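PDB 1VDW: fructose-bisphosphatase from Pyrococcus horikoshii, which probably hydrolyses fructose 1,6-bisphosphate to fructose 6-phosphate and phosphate with magnesium as cofactor, working as a homodimer. Local coordinates for residues K4-I9 against D110-F115; S56-L61 against V103-E108; I9-I14 against E122-G127. All blocks are in the same frame, centred on the assembly; numbering follows the deposited sequence. Where two conformers were deposited one is given.

Interaction 1 of 3, residues K4-I9 against D110-F115; sequences KTWRKI and DPIYAF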
loop_
_atom_site.group_PDB
_atom_site.type_symbol
_atom_site.label_atom_id
_atom_site.label_comp_id
_atom_site.label_asym_id
_atom_site.label_seq_id
_atom_site.Cartn_x
_atom_site.Cartn_y
_atom_site.Cartn_z
ATOM N N LYS A 4 23.622 -6.487 20.617
ATOM C CA LYS A 4 23.054 -5.512 21.543
ATOM C C LYS A 4 23.412 -4.066 21.192
ATOM O O LYS A 4 22.557 -3.178 21.232
ATOM C CB LYS A 4 23.512 -5.814 22.971
ATOM C CG LYS A 4 22.935 -4.866 24.007
ATOM C CD LYS A 4 23.415 -5.205 25.408
ATOM C CE LYS A 4 22.810 -4.258 26.433
ATOM N NZ LYS A 4 23.253 -4.575 27.818
ATOM N N THR A 5 24.672 -3.824 20.853
ATOM C CA THR A 5 25.100 -2.476 20.506
ATOM C C THR A 5 24.491 -2.000 19.184
ATOM O O THR A 5 24.231 -0.812 19.006
ATOM C CB THR A 5 26.643 -2.379 20.438
ATOM O OG1 THR A 5 27.149 -3.317 19.482
ATOM C CG2 THR A 5 27.248 -2.680 21.804
ATOM N N TRP A 6 24.259 -2.925 18.256
ATOM C CA TRP A 6 23.661 -2.551 16.979
ATOM C C TRP A 6 22.198 -2.165 17.175
ATOM O O TRP A 6 21.678 -1.288 16.483
ATOM C CB TRP A 6 23.780 -3.697 15.972
ATOM C CG TRP A 6 25.182 -3.900 15.487
ATOM C CD1 TRP A 6 25.977 -4.994 15.697
ATOM C CD2 TRP A 6 25.973 -2.967 14.742
ATOM N NE1 TRP A 6 27.209 -4.798 15.128
ATOM C CE2 TRP A 6 27.236 -3.566 14.532
ATOM C CE3 TRP A 6 25.735 -1.688 14.223
ATOM C CZ2 TRP A 6 28.263 -2.921 13.834
ATOM C CZ3 TRP A 6 26.759 -1.046 13.526
ATOM C CH2 TRP A 6 28.005 -1.668 13.335
ATOM N N ARG A 7 21.535 -2.812 18.126
ATOM C CA ARG A 7 20.141 -2.499 18.392
ATOM C C ARG A 7 20.026 -1.079 18.951
ATOM O O ARG A 7 19.046 -0.379 18.700
ATOM C CB ARG A 7 19.545 -3.538 19.348
ATOM C CG ARG A 7 19.642 -4.963 18.799
ATOM C CD ARG A 7 18.975 -5.993 19.694
ATOM N NE ARG A 7 17.516 -5.930 19.634
ATOM C CZ ARG A 7 16.711 -6.767 20.279
ATOM N NH1 ARG A 7 17.222 -7.732 21.034
ATOM N NH2 ARG A 7 15.395 -6.649 20.164
ATOM N N LYS A 8 21.042 -0.649 19.698
ATOM C CA LYS A 8 21.058 0.704 20.255
ATOM C C LYS A 8 21.163 1.694 19.094
ATOM O O LYS A 8 20.529 2.750 19.091
ATOM C CB LYS A 8 22.252 0.866 21.209
ATOM C CG LYS A 8 22.374 2.228 21.898
ATOM C CD LYS A 8 23.157 3.242 21.072
ATOM C CE LYS A 8 23.354 4.546 21.841
ATOM N NZ LYS A 8 24.124 5.555 21.060
ATOM N N ILE A 9 21.967 1.339 18.099
ATOM C CA ILE A 9 22.135 2.188 16.931
ATOM C C ILE A 9 20.813 2.305 16.165
ATOM O O ILE A 9 20.481 3.371 15.645
ATOM C CB ILE A 9 23.240 1.628 16.009
ATOM C CG1 ILE A 9 24.581 1.681 16.747
ATOM C CG2 ILE A 9 23.300 2.422 14.711
ATOM C CD1 ILE A 9 25.746 1.142 15.962
ATOM N N ASP A 110 29.050 -12.558 6.947
ATOM C CA ASP A 110 27.948 -13.139 7.691
ATOM C C ASP A 110 26.973 -12.134 8.312
ATOM O O ASP A 110 27.371 -11.218 9.020
ATOM C CB ASP A 110 28.497 -14.038 8.783
ATOM C CG ASP A 110 27.420 -14.842 9.457
ATOM O OD1 ASP A 110 26.716 -15.585 8.738
ATOM O OD2 ASP A 110 27.281 -14.724 10.692
ATOM N N PRO A 111 25.669 -12.316 8.068
ATOM C CA PRO A 111 24.652 -11.414 8.617
ATOM C C PRO A 111 24.395 -11.700 10.098
ATOM O O PRO A 111 24.117 -12.838 10.489
ATOM C CB PRO A 111 23.434 -11.678 7.734
ATOM C CG PRO A 111 23.617 -13.098 7.299
ATOM C CD PRO A 111 25.083 -13.363 7.217
ATOM N N ILE A 112 24.523 -10.671 10.928
ATOM C CA ILE A 112 24.322 -10.837 12.363
ATOM C C ILE A 112 23.141 -10.056 12.920
ATOM O O ILE A 112 22.675 -10.340 14.019
ATOM C CB ILE A 112 25.590 -10.441 13.156
ATOM C CG1 ILE A 112 25.993 -9.003 12.818
ATOM C CG2 ILE A 112 26.725 -11.406 12.827
ATOM C CD1 ILE A 112 27.085 -8.446 13.708
ATOM N N TYR A 113 22.647 -9.086 12.157
ATOM C CA TYR A 113 21.524 -8.277 12.610
ATOM C C TYR A 113 20.976 -7.446 11.465
ATOM O O TYR A 113 21.718 -6.998 10.597
ATOM C CB TYR A 113 21.978 -7.338 13.729
ATOM C CG TYR A 113 20.912 -6.390 14.228
ATOM C CD1 TYR A 113 19.835 -6.855 14.974
ATOM C CD2 TYR A 113 20.991 -5.027 13.960
ATOM C CE1 TYR A 113 18.859 -5.978 15.447
ATOM C CE2 TYR A 113 20.026 -4.145 14.424
ATOM C CZ TYR A 113 18.965 -4.626 15.167
ATOM O OH TYR A 113 18.015 -3.746 15.631
ATOM N N ALA A 114 19.666 -7.246 11.476
ATOM C CA ALA A 114 19.020 -6.426 10.472
ATOM C C ALA A 114 17.759 -5.841 11.071
ATOM O O ALA A 114 17.143 -6.435 11.962
ATOM C CB ALA A 114 18.669 -7.256 9.245
ATOM N N PHE A 115 17.390 -4.654 10.611
ATOM C CA PHE A 115 16.159 -4.049 11.083
ATOM C C PHE A 115 15.519 -3.262 9.963
ATOM O O PHE A 115 16.181 -2.815 9.020
ATOM C CB PHE A 115 16.389 -3.149 12.320
ATOM C CG PHE A 115 16.936 -1.776 12.014
ATOM C CD1 PHE A 115 16.087 -0.736 11.639
ATOM C CD2 PHE A 115 18.293 -1.510 12.153
ATOM C CE1 PHE A 115 16.586 0.550 11.412
ATOM C CE2 PHE A 115 18.796 -0.229 11.928
ATOM C CZ PHE A 115 17.941 0.801 11.560
#

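Interaction 2 of 3, residues S56-L61 against V103-E108; sequences SKFKDL and VAIFHE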
loop_
_atom_site.group_PDB
_atom_site.type_symbol
_atom_site.label_atom_id
_atom_site.label_comp_id
_atom_site.label_asym_id
_atom_site.label_seq_id
_atom_site.Cartn_x
_atom_site.Cartn_y
_atom_site.Cartn_z
ATOM N N SER A 56 26.149 8.859 7.492
ATOM C CA SER A 56 27.146 9.470 8.363
ATOM C C SER A 56 27.273 8.655 9.645
ATOM O O SER A 56 28.373 8.445 10.156
ATOM C CB SER A 56 26.745 10.907 8.703
ATOM O OG SER A 56 25.524 10.939 9.418
ATOM N N LYS A 57 26.138 8.193 10.153
ATOM C CA LYS A 57 26.096 7.400 11.375
ATOM C C LYS A 57 27.031 6.196 11.299
ATOM O O LYS A 57 27.874 5.992 12.174
ATOM C CB LYS A 57 24.661 6.924 11.624
ATOM C CG LYS A 57 24.459 6.137 12.906
ATOM C CD LYS A 57 24.563 7.025 14.137
ATOM C CE LYS A 57 24.120 6.278 15.387
ATOM N NZ LYS A 57 24.178 7.130 16.608
ATOM N N PHE A 58 26.888 5.402 10.243
ATOM C CA PHE A 58 27.716 4.216 10.071
ATOM C C PHE A 58 29.139 4.533 9.633
ATOM O O PHE A 58 30.079 3.839 10.021
ATOM C CB PHE A 58 27.047 3.261 9.082
ATOM C CG PHE A 58 25.770 2.664 9.602
ATOM C CD1 PHE A 58 25.791 1.776 10.673
ATOM C CD2 PHE A 58 24.545 3.017 9.050
ATOM C CE1 PHE A 58 24.612 1.248 11.191
ATOM C CE2 PHE A 58 23.356 2.496 9.561
ATOM C CZ PHE A 58 23.390 1.609 10.635
ATOM N N LYS A 59 29.303 5.581 8.834
ATOM C CA LYS A 59 30.631 5.969 8.376
ATOM C C LYS A 59 31.487 6.349 9.581
ATOM O O LYS A 59 32.642 5.936 9.687
ATOM C CB LYS A 59 30.546 7.155 7.411
ATOM C CG LYS A 59 31.895 7.601 6.864
ATOM C CD LYS A 59 31.754 8.783 5.917
ATOM C CE LYS A 59 33.111 9.245 5.407
ATOM N NZ LYS A 59 33.827 8.168 4.667
ATOM N N ASP A 60 30.907 7.127 10.492
ATOM C CA ASP A 60 31.617 7.569 11.688
ATOM C C ASP A 60 31.963 6.421 12.630
ATOM O O ASP A 60 32.861 6.547 13.461
ATOM C CB ASP A 60 30.799 8.622 12.443
ATOM C CG ASP A 60 30.545 9.868 11.615
ATOM O OD1 ASP A 60 31.343 10.149 10.695
ATOM O OD2 ASP A 60 29.554 10.577 11.893
ATOM N N LEU A 61 31.245 5.307 12.511
ATOM C CA LEU A 61 31.507 4.144 13.352
ATOM C C LEU A 61 32.714 3.379 12.833
ATOM O O LEU A 61 33.233 2.487 13.506
ATOM C CB LEU A 61 30.293 3.216 13.386
ATOM C CG LEU A 61 29.116 3.674 14.246
ATOM C CD1 LEU A 61 27.931 2.757 14.004
ATOM C CD2 LEU A 61 29.515 3.664 15.716
ATOM N N VAL A 103 18.185 -1.686 7.167
ATOM C CA VAL A 103 19.600 -1.834 7.504
ATOM C C VAL A 103 19.965 -3.280 7.816
ATOM O O VAL A 103 19.330 -3.917 8.651
ATOM C CB VAL A 103 19.969 -0.983 8.749
ATOM C CG1 VAL A 103 21.396 -1.285 9.191
ATOM C CG2 VAL A 103 19.823 0.492 8.441
ATOM N N ALA A 104 20.993 -3.793 7.140
ATOM C CA ALA A 104 21.479 -5.150 7.380
ATOM C C ALA A 104 22.953 -5.038 7.776
ATOM O O ALA A 104 23.736 -4.366 7.102
ATOM C CB ALA A 104 21.331 -6.000 6.130
ATOM N N ILE A 105 23.308 -5.689 8.880
ATOM C CA ILE A 105 24.673 -5.662 9.410
ATOM C C ILE A 105 25.357 -7.002 9.216
ATOM O O ILE A 105 24.833 -8.045 9.612
ATOM C CB ILE A 105 24.680 -5.364 10.917
ATOM C CG1 ILE A 105 23.807 -4.145 11.219
ATOM C CG2 ILE A 105 26.109 -5.144 11.395
ATOM C CD1 ILE A 105 24.320 -2.860 10.651
ATOM N N PHE A 106 26.549 -6.970 8.634
ATOM C CA PHE A 106 27.290 -8.198 8.380
ATOM C C PHE A 106 28.620 -8.248 9.101
ATOM O O PHE A 106 29.390 -7.285 9.069
ATOM C CB PHE A 106 27.542 -8.345 6.879
ATOM C CG PHE A 106 26.294 -8.572 6.080
ATOM C CD1 PHE A 106 25.885 -9.861 5.764
ATOM C CD2 PHE A 106 25.504 -7.497 5.670
ATOM C CE1 PHE A 106 24.716 -10.081 5.051
ATOM C CE2 PHE A 106 24.329 -7.711 4.955
ATOM C CZ PHE A 106 23.936 -9.004 4.645
ATOM N N HIS A 107 28.879 -9.372 9.753
ATOM C CA HIS A 107 30.152 -9.561 10.406
ATOM C C HIS A 107 30.934 -10.250 9.322
ATOM O O HIS A 107 30.910 -11.471 9.229
ATOM C CB HIS A 107 30.073 -10.479 11.620
ATOM C CG HIS A 107 31.399 -10.621 12.300
ATOM N ND1 HIS A 107 31.656 -11.564 13.276
ATOM C CD2 HIS A 107 32.555 -9.948 12.104
ATOM C CE1 HIS A 107 32.928 -11.458 13.643
ATOM N NE2 HIS A 107 33.489 -10.494 12.953
ATOM N N GLU A 108 31.592 -9.448 8.493
ATOM C CA GLU A 108 32.344 -9.961 7.359
ATOM C C GLU A 108 31.241 -10.363 6.405
ATOM O O GLU A 108 30.318 -9.586 6.191
ATOM C CB GLU A 108 33.187 -11.179 7.753
ATOM C CG GLU A 108 34.293 -10.894 8.747
ATOM C CD GLU A 108 35.446 -10.140 8.123
ATOM O OE1 GLU A 108 35.669 -10.321 6.909
ATOM O OE2 GLU A 108 36.133 -9.389 8.850
#

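Interaction 3 of 3, residues I9-I14 against E122-G127; sequences IAIDII and ERLYEG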
loop_
_atom_site.group_PDB
_atom_site.type_symbol
_atom_site.label_atom_id
_atom_site.label_comp_id
_atom_site.label_asym_id
_atom_site.label_seq_id
_atom_site.Cartn_x
_atom_site.Cartn_y
_atom_site.Cartn_z
ATOM N N ILE A 9 21.967 1.339 18.099
ATOM C CA ILE A 9 22.135 2.188 16.931
ATOM C C ILE A 9 20.813 2.305 16.165
ATOM O O ILE A 9 20.481 3.371 15.645
ATOM C CB ILE A 9 23.240 1.628 16.009
ATOM C CG1 ILE A 9 24.581 1.681 16.747
ATOM C CG2 ILE A 9 23.300 2.422 14.711
ATOM C CD1 ILE A 9 25.746 1.142 15.962
ATOM N N ALA A 10 20.059 1.212 16.108
ATOM C CA ALA A 10 18.774 1.223 15.413
ATOM C C ALA A 10 17.863 2.272 16.048
ATOM O O ALA A 10 17.165 3.012 15.351
ATOM C CB ALA A 10 18.125 -0.152 15.484
ATOM N N ILE A 11 17.874 2.337 17.377
ATOM C CA ILE A 11 17.047 3.310 18.075
ATOM C C ILE A 11 17.511 4.738 17.782
ATOM O O ILE A 11 16.686 5.631 17.607
ATOM C CB ILE A 11 17.051 3.070 19.595
ATOM C CG1 ILE A 11 16.519 1.667 19.893
ATOM C CG2 ILE A 11 16.205 4.130 20.293
ATOM C CD1 ILE A 11 15.148 1.391 19.329
ATOM N N ASP A 12 18.822 4.965 17.735
ATOM C CA ASP A 12 19.317 6.303 17.420
ATOM C C ASP A 12 18.765 6.695 16.051
ATOM O O ASP A 12 18.368 7.837 15.831
ATOM C CB ASP A 12 20.850 6.346 17.356
ATOM C CG ASP A 12 21.512 6.099 18.700
ATOM O OD1 ASP A 12 20.884 6.362 19.747
ATOM O OD2 ASP A 12 22.681 5.658 18.702
ATOM N N ILE A 13 18.750 5.735 15.132
ATOM C CA ILE A 13 18.251 5.977 13.786
ATOM C C ILE A 13 16.751 6.273 13.778
ATOM O O ILE A 13 16.303 7.182 13.080
ATOM C CB ILE A 13 18.584 4.783 12.868
ATOM C CG1 ILE A 13 20.099 4.738 12.640
ATOM C CG2 ILE A 13 17.833 4.901 11.545
ATOM C CD1 ILE A 13 20.591 3.505 11.922
ATOM N N ILE A 14 15.975 5.524 14.556
ATOM C CA ILE A 14 14.537 5.779 14.626
ATOM C C ILE A 14 14.344 7.235 15.035
ATOM O O ILE A 14 13.583 7.975 14.416
ATOM C CB ILE A 14 13.834 4.874 15.675
ATOM C CG1 ILE A 14 13.716 3.448 15.138
ATOM C CG2 ILE A 14 12.446 5.426 16.016
ATOM C CD1 ILE A 14 13.077 2.480 16.109
ATOM N N GLU A 122 4.852 3.094 13.635
ATOM C CA GLU A 122 5.819 2.950 14.725
ATOM C C GLU A 122 6.274 1.516 14.942
ATOM O O GLU A 122 6.348 1.043 16.075
ATOM C CB GLU A 122 5.206 3.497 16.018
ATOM C CG GLU A 122 4.839 4.976 15.936
ATOM C CD GLU A 122 4.106 5.481 17.166
ATOM O OE1 GLU A 122 4.501 5.120 18.292
ATOM O OE2 GLU A 122 3.136 6.254 17.007
ATOM N N ARG A 123 6.598 0.829 13.856
ATOM C CA ARG A 123 7.025 -0.560 13.937
ATOM C C ARG A 123 8.496 -0.793 13.678
ATOM O O ARG A 123 9.043 -0.322 12.677
ATOM C CB ARG A 123 6.258 -1.413 12.935
ATOM C CG ARG A 123 4.824 -1.656 13.253
ATOM C CD ARG A 123 4.235 -2.401 12.076
ATOM N NE ARG A 123 2.799 -2.571 12.180
ATOM C CZ ARG A 123 2.008 -2.888 11.158
ATOM N NH1 ARG A 123 2.510 -3.071 9.933
ATOM N NH2 ARG A 123 0.707 -3.018 11.366
ATOM N N LEU A 124 9.132 -1.541 14.568
ATOM C CA LEU A 124 10.532 -1.882 14.381
ATOM C C LEU A 124 10.640 -3.388 14.201
ATOM O O LEU A 124 10.373 -4.149 15.135
ATOM C CB LEU A 124 11.392 -1.454 15.577
ATOM C CG LEU A 124 12.876 -1.844 15.452
ATOM C CD1 LEU A 124 13.491 -1.148 14.250
ATOM C CD2 LEU A 124 13.633 -1.467 16.721
ATOM N N TYR A 125 10.989 -3.815 12.988
ATOM C CA TYR A 125 11.178 -5.230 12.688
ATOM C C TYR A 125 12.664 -5.506 12.853
ATOM O O TYR A 125 13.500 -4.734 12.373
ATOM C CB TYR A 125 10.809 -5.553 11.238
ATOM C CG TYR A 125 9.373 -5.310 10.853
ATOM C CD1 TYR A 125 8.465 -6.364 10.782
ATOM C CD2 TYR A 125 8.931 -4.029 10.513
ATOM C CE1 TYR A 125 7.146 -6.148 10.370
ATOM C CE2 TYR A 125 7.624 -3.805 10.104
ATOM C CZ TYR A 125 6.742 -4.865 10.035
ATOM O OH TYR A 125 5.448 -4.640 9.611
ATOM N N GLU A 126 12.988 -6.605 13.523
ATOM C CA GLU A 126 14.379 -6.974 13.726
ATOM C C GLU A 126 14.601 -8.434 13.379
ATOM O O GLU A 126 13.747 -9.286 13.621
ATOM C CB GLU A 126 14.799 -6.734 15.178
ATOM C CG GLU A 126 14.739 -5.284 15.608
ATOM C CD GLU A 126 15.101 -5.113 17.067
ATOM O OE1 GLU A 126 16.256 -4.730 17.361
ATOM O OE2 GLU A 126 14.230 -5.378 17.917
ATOM N N GLY A 127 15.762 -8.709 12.801
ATOM C CA GLY A 127 16.116 -10.065 12.442
ATOM C C GLY A 127 17.456 -10.372 13.071
ATOM O O GLY A 127 18.426 -9.639 12.874
#

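Interaction 1 of 3, residues K4-I9 against D110-F115
The phenol oxygen of Tyr113 rests against the helix backbone, OH lying 3.7 Å from Arg7 CA, and is hydrogen-bonded to Glu126 OE1 on the next strand. The other oxygen of that carboxylate, which lies outside both segments, forms a salt bridge with Arg7 NH2, and one acid thus ties the helix and the tyrosine together. Arg7 runs past Tyr113 on the way, meeting the ring obliquely: its CG sits 3.6 Å from Tyr113 CE1, and the two side chains cross nearly at right angles. A bend at chi3 (74°) then carries the guanidinium on. Trp6 CB, also oblique to the ring, makes an apolar contact of 3.7 Å with Tyr113 CD2. A phenylalanine in place of Tyr113 would probably leave Glu126 OE1 without its hydroxyl mate and the carboxylate with less to fix its rotation. Ile112 adds a third touch, its CD1 approaching Trp6 NE1 obliquely at 3.9 Å. That two successive residues both turn to the helix follows from a classic beta bulge, in which Ile112 and Tyr113 stand opposite Ile105. The axes of 4-9 and 110-115 pass 9.1 Å apart at -27°, a nearly parallel laying of helix on strand. Helix 3-20 thereby covers one side of the large sheet, where Trp6 also packs on Ile105 of strand 100-107 and Tyr113 on Ile128 of strand 123-128.

Interaction 2 of 3, residues S56-L61 against V103-E108
Phe58 and Ile105 mark the nearest backbone approach, their CA atoms 10.4 Å apart, a gap bridged by side chains alone between the C-terminal part of helix 45-60 and strand 100-107. Most of the bridging falls to one aromatic ring. With CG anti to its carbonyl carbon (chi1 -67°), Phe58 extends from the helix toward the sheet, and its CZ meets Val103 CG1 at 3.8 Å, the two side chains advancing from opposite directions. Beside this, Phe58 CE1 lies 4.2 Å from Ile105 CD1. The CB of Ile105 does not face the helix; its CD1 gets to the ring because chi2 (-66°) bends the chain round. Val103 and Ile105, two residues apart, thus both present a methyl to Phe58, and each approaches the ring obliquely. Helix 3-20 fills in the surroundings, with Trp6 and Ile13 touching Phe58, and Val81 of the neighbouring strand 79-84 touches it too. The side chain of Val103 is about 7 Å from that of Asp84, a predicted magnesium ligand, so the Val103 end of the contact is near the predicted metal site. All three touching residues are buried and no hydrogen bond crosses between the segments: the contact is held by hydrophobic burial and van der Waals fit, without directional bonds.

Interaction 3 of 3, residues I9-I14 against E122-G127
Leu124 meets two isoleucines of the helix through its branched end. Its CD2 lies 4.0 Å from Ile14 CD1 and 4.2 Å from Ile11 CD1, while its other methyl, CD1, is 4.1 Å from Ile14 CD1. The delta methyl of Ile14 thus touches both branches of the leucine, and Ile11 adds a single contact to CD2. The side chains of Ile14 and Leu124 meet obliquely; Ile11 and Leu124 are set at about a right angle. Different torsions bring the two isoleucines there. Ile14 points its CB to the strand and reaches out with an extended chain, chi2 178°, whereas Ile11 starts off to one side and relies on a bend at chi2 (-56°) to bring CD1 over.

One layer out, the helix backbone fixes the spacing of these residues: Ile14 N bonds to Ala10 O at 2.9 Å, and Ile11 and Ile14, three positions apart, fall on neighbouring turns. Ile14 CA and Leu124 CA are 8.6 Å apart. On the strand, Leu124 N is hydrogen-bonded to Asn136 OD1, and a G1 beta bulge at Glu122 and Arg123, opposite Glu118, begins the strand just before the leucine. The CB of Arg123 points away from the helix; its guanidinium forms a salt bridge with Glu118 and a hydrogen bond to Gly95 O of the second subunit.

Strand 123-128 therefore has helix 3-20 on one side, while Tyr125 packs on helix 175-184 from the other. With 129 Å² buried in total and three partly exposed residues touching, the contact is a modest apolar seam near the surface; dispersion and the hydrophobic effect hold it, and its fit rests on the placing of a few methyl groups.

Overall arrangement
From the N terminus, helix 3-20 leaves two successive marks on the large mixed sheet: interaction 1 brings 4-9 to strand 110-118, and interaction 3 brings 9-14 to strand 123-128, the two sharing Ile9. Their loops cross, since the segments alternate along the chain. Interaction 2, where helix 45-60 meets strand 100-107, closes a shorter loop nested inside both. The three strands are adjacent in the sheet, in the order 100-107, 110-118, 123-128. Trp6 of the first helix and Phe58 of the second both touch Ile105, which places the two helices on one side of it. The helices also join directly, through the salt bridge of Lys57 with Asp12 and the packing of Ile13 on Ile54.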